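Local coordinates for lipid-transfer protein (Thermomonospora curvata, PDB 6OK1), which belongs to the thiolase superfamily, with thiolase-like N-terminal and C-terminal domains, and is probably a lipid-transfer protein, at residues V104-S115 and E217-V227. Residues are numbered along the deposited sequence; the frame is centred on the assembly and turned at random.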
ATOM      1  N   VAL A 104       8.861  15.967  -9.603  1.00 24.98           N
ATOM      2  CA  VAL A 104       8.220  16.690  -8.503  1.00 22.70           C
ATOM      3  C   VAL A 104       7.256  15.736  -7.815  1.00 22.94           C
ATOM      4  O   VAL A 104       6.213  15.394  -8.384  1.00 24.04           O
ATOM      5  CB  VAL A 104       7.471  17.939  -8.980  1.00 28.36           C
ATOM      6  CG1 VAL A 104       6.872  18.668  -7.817  1.00 24.93           C
ATOM      7  CG2 VAL A 104       8.418  18.874  -9.758  1.00 28.33           C
ATOM      8  N   VAL A 105       7.591  15.310  -6.601  1.00 24.23           N
ATOM      9  CA  VAL A 105       6.832  14.283  -5.896  1.00 21.71           C
ATOM     10  C   VAL A 105       6.273  14.900  -4.628  1.00 21.90           C
ATOM     11  O   VAL A 105       7.006  15.552  -3.877  1.00 25.97           O
ATOM     12  CB  VAL A 105       7.690  13.050  -5.587  1.00 24.98           C
ATOM     13  CG1 VAL A 105       6.816  11.953  -4.950  1.00 21.94           C
ATOM     14  CG2 VAL A 105       8.375  12.542  -6.888  1.00 23.47           C
ATOM     15  N   VAL A 106       4.985  14.696  -4.375  1.00 22.18           N
ATOM     16  CA  VAL A 106       4.378  15.122  -3.117  1.00 20.41           C
ATOM     17  C   VAL A 106       4.090  13.906  -2.246  1.00 23.60           C
ATOM     18  O   VAL A 106       3.432  12.963  -2.685  1.00 21.56           O
ATOM     19  CB  VAL A 106       3.102  15.946  -3.351  1.00 21.27           C
ATOM     20  CG1 VAL A 106       2.614  16.522  -2.052  1.00 24.57           C
ATOM     21  CG2 VAL A 106       3.386  17.085  -4.348  1.00 25.96           C
ATOM     22  N   CYS A 107       4.584  13.937  -1.012  1.00 22.27           N
ATOM     23  CA  CYS A 107       4.322  12.918  -0.009  1.00 19.86           C
ATOM     24  C   CYS A 107       3.283  13.473   0.956  1.00 19.94           C
ATOM     25  O   CYS A 107       3.420  14.611   1.401  1.00 23.94           O
ATOM     26  CB  CYS A 107       5.602  12.563   0.755  1.00 25.53           C
ATOM     27  SG  CYS A 107       7.024  12.241  -0.294  1.00 24.49           S
ATOM     28  N   TYR A 108       2.240  12.691   1.275  1.00 21.31           N
ATOM     29  CA  TYR A 108       1.170  13.247   2.104  1.00 22.26           C
ATOM     30  C   TYR A 108       0.523  12.193   2.995  1.00 22.00           C
ATOM     31  O   TYR A 108       0.628  10.989   2.765  1.00 22.69           O
ATOM     32  CB  TYR A 108       0.083  13.917   1.238  1.00 22.88           C
ATOM     33  CG  TYR A 108      -0.686  12.960   0.337  1.00 24.28           C
ATOM     34  CD1 TYR A 108      -0.221  12.652  -0.921  1.00 25.56           C
ATOM     35  CD2 TYR A 108      -1.880  12.378   0.745  1.00 20.84           C
ATOM     36  CE1 TYR A 108      -0.923  11.778  -1.745  1.00 19.96           C
ATOM     37  CE2 TYR A 108      -2.575  11.492  -0.075  1.00 21.74           C
ATOM     38  CZ  TYR A 108      -2.091  11.216  -1.313  1.00 24.18           C
ATOM     39  OH  TYR A 108      -2.742  10.357  -2.142  1.00 23.62           O
ATOM     40  N   ARG A 109      -0.168  12.683   4.026  1.00 20.21           N
ATOM     41  CA  ARG A 109      -1.019  11.877   4.881  1.00 20.05           C
ATOM     42  C   ARG A 109      -2.057  12.820   5.456  1.00 22.49           C
ATOM     43  O   ARG A 109      -1.706  13.900   5.939  1.00 22.36           O
ATOM     44  CB  ARG A 109      -0.214  11.196   6.002  1.00 21.20           C
ATOM     45  CG  ARG A 109      -0.985  10.187   6.838  1.00 19.55           C
ATOM     46  CD  ARG A 109      -1.224   8.901   6.082  1.00 21.56           C
ATOM     47  NE  ARG A 109      -1.856   7.888   6.927  1.00 23.45           N
ATOM     48  CZ  ARG A 109      -3.157   7.649   7.013  1.00 23.06           C
ATOM     49  NH1 ARG A 109      -4.048   8.315   6.277  1.00 23.38           N
ATOM     50  NH2 ARG A 109      -3.585   6.709   7.864  1.00 24.30           N
ATOM     51  N   ALA A 110      -3.320  12.425   5.403  1.00 20.05           N
ATOM     52  CA  ALA A 110      -4.369  13.232   6.016  1.00 20.25           C
ATOM     53  C   ALA A 110      -5.485  12.344   6.535  1.00 22.72           C
ATOM     54  O   ALA A 110      -5.864  11.365   5.887  1.00 23.54           O
ATOM     55  CB  ALA A 110      -4.933  14.256   5.020  1.00 22.26           C
ATOM     56  N   PHE A 111      -6.008  12.675   7.713  1.00 22.03           N
ATOM     57  CA  PHE A 111      -7.059  11.849   8.285  1.00 20.34           C
ATOM     58  C   PHE A 111      -7.834  12.618   9.343  1.00 21.19           C
ATOM     59  O   PHE A 111      -7.399  13.667   9.845  1.00 21.29           O
ATOM     60  CB  PHE A 111      -6.505  10.539   8.882  1.00 22.45           C
ATOM     61  CG  PHE A 111      -5.257  10.690   9.726  1.00 23.57           C
ATOM     62  CD1 PHE A 111      -5.172  11.621  10.755  1.00 25.17           C
ATOM     63  CD2 PHE A 111      -4.191   9.813   9.542  1.00 28.89           C
ATOM     64  CE1 PHE A 111      -4.026  11.711  11.561  1.00 26.77           C
ATOM     65  CE2 PHE A 111      -3.047   9.881  10.347  1.00 31.10           C
ATOM     66  CZ  PHE A 111      -2.963  10.848  11.359  1.00 24.98           C
ATOM     67  N   ASN A 112      -8.995  12.061   9.683  1.00 22.41           N
ATOM     68  CA  ASN A 112      -9.770  12.472  10.843  1.00 23.39           C
ATOM     69  C   ASN A 112      -9.725  11.375  11.899  1.00 20.72           C
ATOM     70  O   ASN A 112     -10.706  10.693  12.153  1.00 24.53           O
ATOM     71  CB  ASN A 112     -11.209  12.740  10.438  1.00 22.53           C
ATOM     72  CG  ASN A 112     -11.345  13.989   9.621  1.00 27.66           C
ATOM     73  OD1 ASN A 112     -10.754  15.025   9.946  1.00 23.57           O
ATOM     74  ND2 ASN A 112     -12.114  13.906   8.540  1.00 26.92           N
ATOM     75  N   GLU A 113      -8.570  11.188  12.516  1.00 22.58           N
ATOM     76  CA  GLU A 113      -8.442  10.125  13.503  0.63 21.51           C
ATOM     77  C   GLU A 113      -9.108  10.462  14.826  1.00 24.17           C
ATOM     78  O   GLU A 113      -9.454   9.547  15.561  1.00 25.21           O
ATOM     79  CB  GLU A 113      -6.965   9.786  13.763  0.63 22.17           C
ATOM     80  CG  GLU A 113      -6.328   8.917  12.710  0.63 23.00           C
ATOM     81  CD  GLU A 113      -5.370   7.903  13.286  0.63 70.51           C
ATOM     82  OE1 GLU A 113      -5.462   6.739  12.863  0.63 50.47           O
ATOM     83  OE2 GLU A 113      -4.530   8.254  14.148  0.63 26.81           O
ATOM     84  N   ARG A 114      -9.290  11.745  15.148  1.00 23.87           N
ATOM     85  CA  ARG A 114      -9.984  12.087  16.386  1.00 25.47           C
ATOM     86  C   ARG A 114     -11.495  12.112  16.223  1.00 25.77           C
ATOM     87  O   ARG A 114     -12.214  11.615  17.094  1.00 30.23           O
ATOM     88  CB  ARG A 114      -9.515  13.442  16.906  1.00 27.28           C
ATOM     89  CG  ARG A 114      -9.964  13.701  18.369  1.00 27.06           C
ATOM     90  CD  ARG A 114      -9.305  12.714  19.307  1.00 30.89           C
ATOM     91  NE  ARG A 114      -9.729  12.773  20.701  1.00 33.62           N
ATOM     92  CZ  ARG A 114     -10.836  12.217  21.188  1.00 33.51           C
ATOM     93  NH1 ARG A 114     -11.720  11.655  20.375  1.00 27.01           N
ATOM     94  NH2 ARG A 114     -11.059  12.238  22.499  1.00 27.94           N
ATOM     95  N   SER A 115     -11.986  12.654  15.107  1.00 23.48           N
ATOM     96  CA  SER A 115     -13.416  12.806  14.893  1.00 26.69           C
ATOM     97  C   SER A 115     -14.053  11.692  14.069  1.00 35.98           C
ATOM     98  O   SER A 115     -15.283  11.585  14.062  1.00 33.00           O
ATOM     99  CB  SER A 115     -13.705  14.144  14.217  1.00 26.95           C
ATOM    100  OG  SER A 115     -13.156  14.221  12.898  1.00 26.88           O
ATOM    101  N   GLU A 217      -5.143  11.385  19.630  1.00 23.29           N
ATOM    102  CA  GLU A 217      -5.377  11.371  18.199  1.00 21.98           C
ATOM    103  C   GLU A 217      -5.695  12.774  17.676  1.00 23.99           C
ATOM    104  O   GLU A 217      -6.100  13.680  18.417  1.00 25.32           O
ATOM    105  CB  GLU A 217      -6.517  10.423  17.869  1.00 21.92           C
ATOM    106  CG  GLU A 217      -6.288   9.017  18.435  1.00 31.26           C
ATOM    107  CD  GLU A 217      -7.305   8.023  17.990  1.00 50.32           C
ATOM    108  OE1 GLU A 217      -8.499   8.227  18.301  1.00 56.13           O
ATOM    109  OE2 GLU A 217      -6.901   7.040  17.328  1.00 81.67           O
ATOM    110  N   SER A 218      -5.521  12.933  16.357  1.00 21.03           N
ATOM    111  CA  SER A 218      -5.621  14.218  15.695  1.00 23.55           C
ATOM    112  C   SER A 218      -6.413  14.105  14.401  1.00 24.26           C
ATOM    113  O   SER A 218      -6.471  13.046  13.770  1.00 22.70           O
ATOM    114  CB  SER A 218      -4.245  14.782  15.343  1.00 23.77           C
ATOM    115  OG  SER A 218      -3.402  14.922  16.477  1.00 25.89           O
ATOM    116  N   ASP A 219      -7.003  15.237  14.008  1.00 20.82           N
ATOM    117  CA  ASP A 219      -7.503  15.468  12.666  1.00 22.43           C
ATOM    118  C   ASP A 219      -6.540  16.428  11.978  1.00 23.76           C
ATOM    119  O   ASP A 219      -6.124  17.432  12.571  1.00 23.75           O
ATOM    120  CB  ASP A 219      -8.886  16.118  12.661  1.00 23.73           C
ATOM    121  CG  ASP A 219     -10.015  15.210  13.129  1.00 22.73           C
ATOM    122  OD1 ASP A 219      -9.814  14.037  13.521  1.00 22.11           O
ATOM    123  OD2 ASP A 219     -11.165  15.713  13.071  1.00 24.75           O
ATOM    124  N   GLY A 220      -6.188  16.133  10.739  1.00 22.63           N
ATOM    125  CA  GLY A 220      -5.344  17.039   9.991  1.00 20.67           C
ATOM    126  C   GLY A 220      -4.624  16.356   8.844  1.00 22.68           C
ATOM    127  O   GLY A 220      -4.707  15.139   8.658  1.00 22.47           O
ATOM    128  N   GLY A 221      -3.922  17.180   8.078  1.00 22.65           N
ATOM    129  CA  GLY A 221      -3.156  16.706   6.922  1.00 20.98           C
ATOM    130  C   GLY A 221      -1.806  17.387   6.835  1.00 21.35           C
ATOM    131  O   GLY A 221      -1.636  18.536   7.247  1.00 23.41           O
ATOM    132  N   GLN A 222      -0.825  16.640   6.306  1.00 21.39           N
ATOM    133  CA  GLN A 222       0.549  17.103   6.147  1.00 20.81           C
ATOM    134  C   GLN A 222       1.066  16.654   4.791  1.00 24.36           C
ATOM    135  O   GLN A 222       0.875  15.493   4.406  1.00 22.68           O
ATOM    136  CB  GLN A 222       1.457  16.548   7.248  1.00 21.85           C
ATOM    137  CG  GLN A 222       2.915  16.906   7.115  1.00 19.42           C
ATOM    138  CD  GLN A 222       3.204  18.340   7.531  1.00 20.67           C
ATOM    139  OE1 GLN A 222       3.024  18.710   8.695  1.00 24.09           O
ATOM    140  NE2 GLN A 222       3.701  19.134   6.591  1.00 25.06           N
ATOM    141  N   ALA A 223       1.761  17.558   4.086  1.00 21.78           N
ATOM    142  CA  ALA A 223       2.333  17.236   2.783  1.00 23.50           C
ATOM    143  C   ALA A 223       3.735  17.812   2.676  1.00 23.83           C
ATOM    144  O   ALA A 223       4.104  18.732   3.400  1.00 23.06           O
ATOM    145  CB  ALA A 223       1.472  17.768   1.625  1.00 25.51           C
ATOM    146  N   LEU A 224       4.532  17.197   1.800  1.00 21.82           N
ATOM    147  CA  LEU A 224       5.948  17.515   1.611  1.00 25.75           C
ATOM    148  C   LEU A 224       6.249  17.403   0.123  1.00 24.38           C
ATOM    149  O   LEU A 224       5.863  16.410  -0.490  1.00 23.63           O
ATOM    150  CB  LEU A 224       6.851  16.536   2.374  1.00 23.38           C
ATOM    151  CG  LEU A 224       6.526  16.260   3.844  1.00 27.46           C
ATOM    152  CD1 LEU A 224       7.175  14.992   4.310  1.00 24.78           C
ATOM    153  CD2 LEU A 224       6.976  17.408   4.738  1.00 25.80           C
ATOM    154  N   VAL A 225       6.963  18.390  -0.443  1.00 22.81           N
ATOM    155  CA  VAL A 225       7.329  18.412  -1.863  1.00 24.67           C
ATOM    156  C   VAL A 225       8.810  18.081  -2.005  1.00 23.84           C
ATOM    157  O   VAL A 225       9.666  18.756  -1.425  1.00 26.00           O
ATOM    158  CB  VAL A 225       7.031  19.782  -2.498  1.00 27.55           C
ATOM    159  CG1 VAL A 225       7.561  19.834  -3.921  1.00 28.63           C
ATOM    160  CG2 VAL A 225       5.541  20.025  -2.504  1.00 26.14           C
ATOM    161  N   VAL A 226       9.113  17.067  -2.813  1.00 23.83           N
ATOM    162  CA  VAL A 226      10.483  16.607  -3.028  1.00 23.09           C
ATOM    163  C   VAL A 226      10.830  16.851  -4.489  1.00 26.85           C
ATOM    164  O   VAL A 226      10.047  16.507  -5.381  1.00 25.95           O
ATOM    165  CB  VAL A 226      10.622  15.116  -2.655  1.00 24.34           C
ATOM    166  CG1 VAL A 226      12.045  14.569  -2.955  1.00 26.94           C
ATOM    167  CG2 VAL A 226      10.296  14.911  -1.162  1.00 25.78           C
ATOM    168  N   VAL A 227      12.002  17.447  -4.733  1.00 24.32           N
ATOM    169  CA  VAL A 227      12.500  17.691  -6.083  1.00 24.55           C
ATOM    170  C   VAL A 227      13.989  17.371  -6.107  1.00 29.65           C
ATOM    171  O   VAL A 227      14.596  17.068  -5.075  1.00 29.53           O
ATOM    172  CB  VAL A 227      12.260  19.154  -6.528  1.00 24.50           C
ATOM    173  CG1 VAL A 227      10.798  19.437  -6.633  1.00 26.65           C
ATOM    174  CG2 VAL A 227      12.901  20.097  -5.551  1.00 30.22           C
TER
HETATM  175  O   HOH W   1      -4.079  10.811  15.093  1.00 21.53           O
HETATM  176  O   HOH W   2      -8.452   6.222  15.179  1.00 56.18           O
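Val106 sets its two methyl groups on different partners across the strand pair: CG2 meets CG2 of Val225 at 4.1 Å, while CG1, anti to its own backbone N (chi1 -172°), reaches CB of Ala223. Val104 continues this face, its CG2 lying 4.0 Å from CG1 of Val227, their methyls flanking each other with both valines directed to the same face. On the other face Cys107 SG approaches Val226 CG2. Strands 104-112 and 219-227 run antiparallel, their axes 4.6 Å apart at closest, and the pairs Val105-Val226, Cys107-Leu224, Arg109-Gln222 and Phe111-Gly220 each exchange two backbone hydrogen bonds. Ala110 CB rests 3.6 Å from Gly221 CA, where the backbones come close. Phe111 has its CD2 over the guanidinium of Arg109, which is salt-bridged to Asp57.

Beyond the ladder, Asp219 grips the turn after strand 104-112. Its OD1 accepts from Arg114 N (2.9 Å) and, on the syn side, from Ser115 N (3.0 Å), while OD2 takes Ser22 N; Ser115 OG lies unusually close to OD2, so the details of that bond are doubtful. In one of two Glu113 conformers, OE2 bonds His346 and reaches Ser218 N through a water.

The pair belongs to the central sheet of the N-terminal thiolase domain, with strand 50-54 bordering 104-112 and strand 8-15 bordering 219-228. Helix 26-40 packs on the face bearing Ala110 and Val225; helices 86-98 and 348-359 cover the face of Cys107 and Leu224.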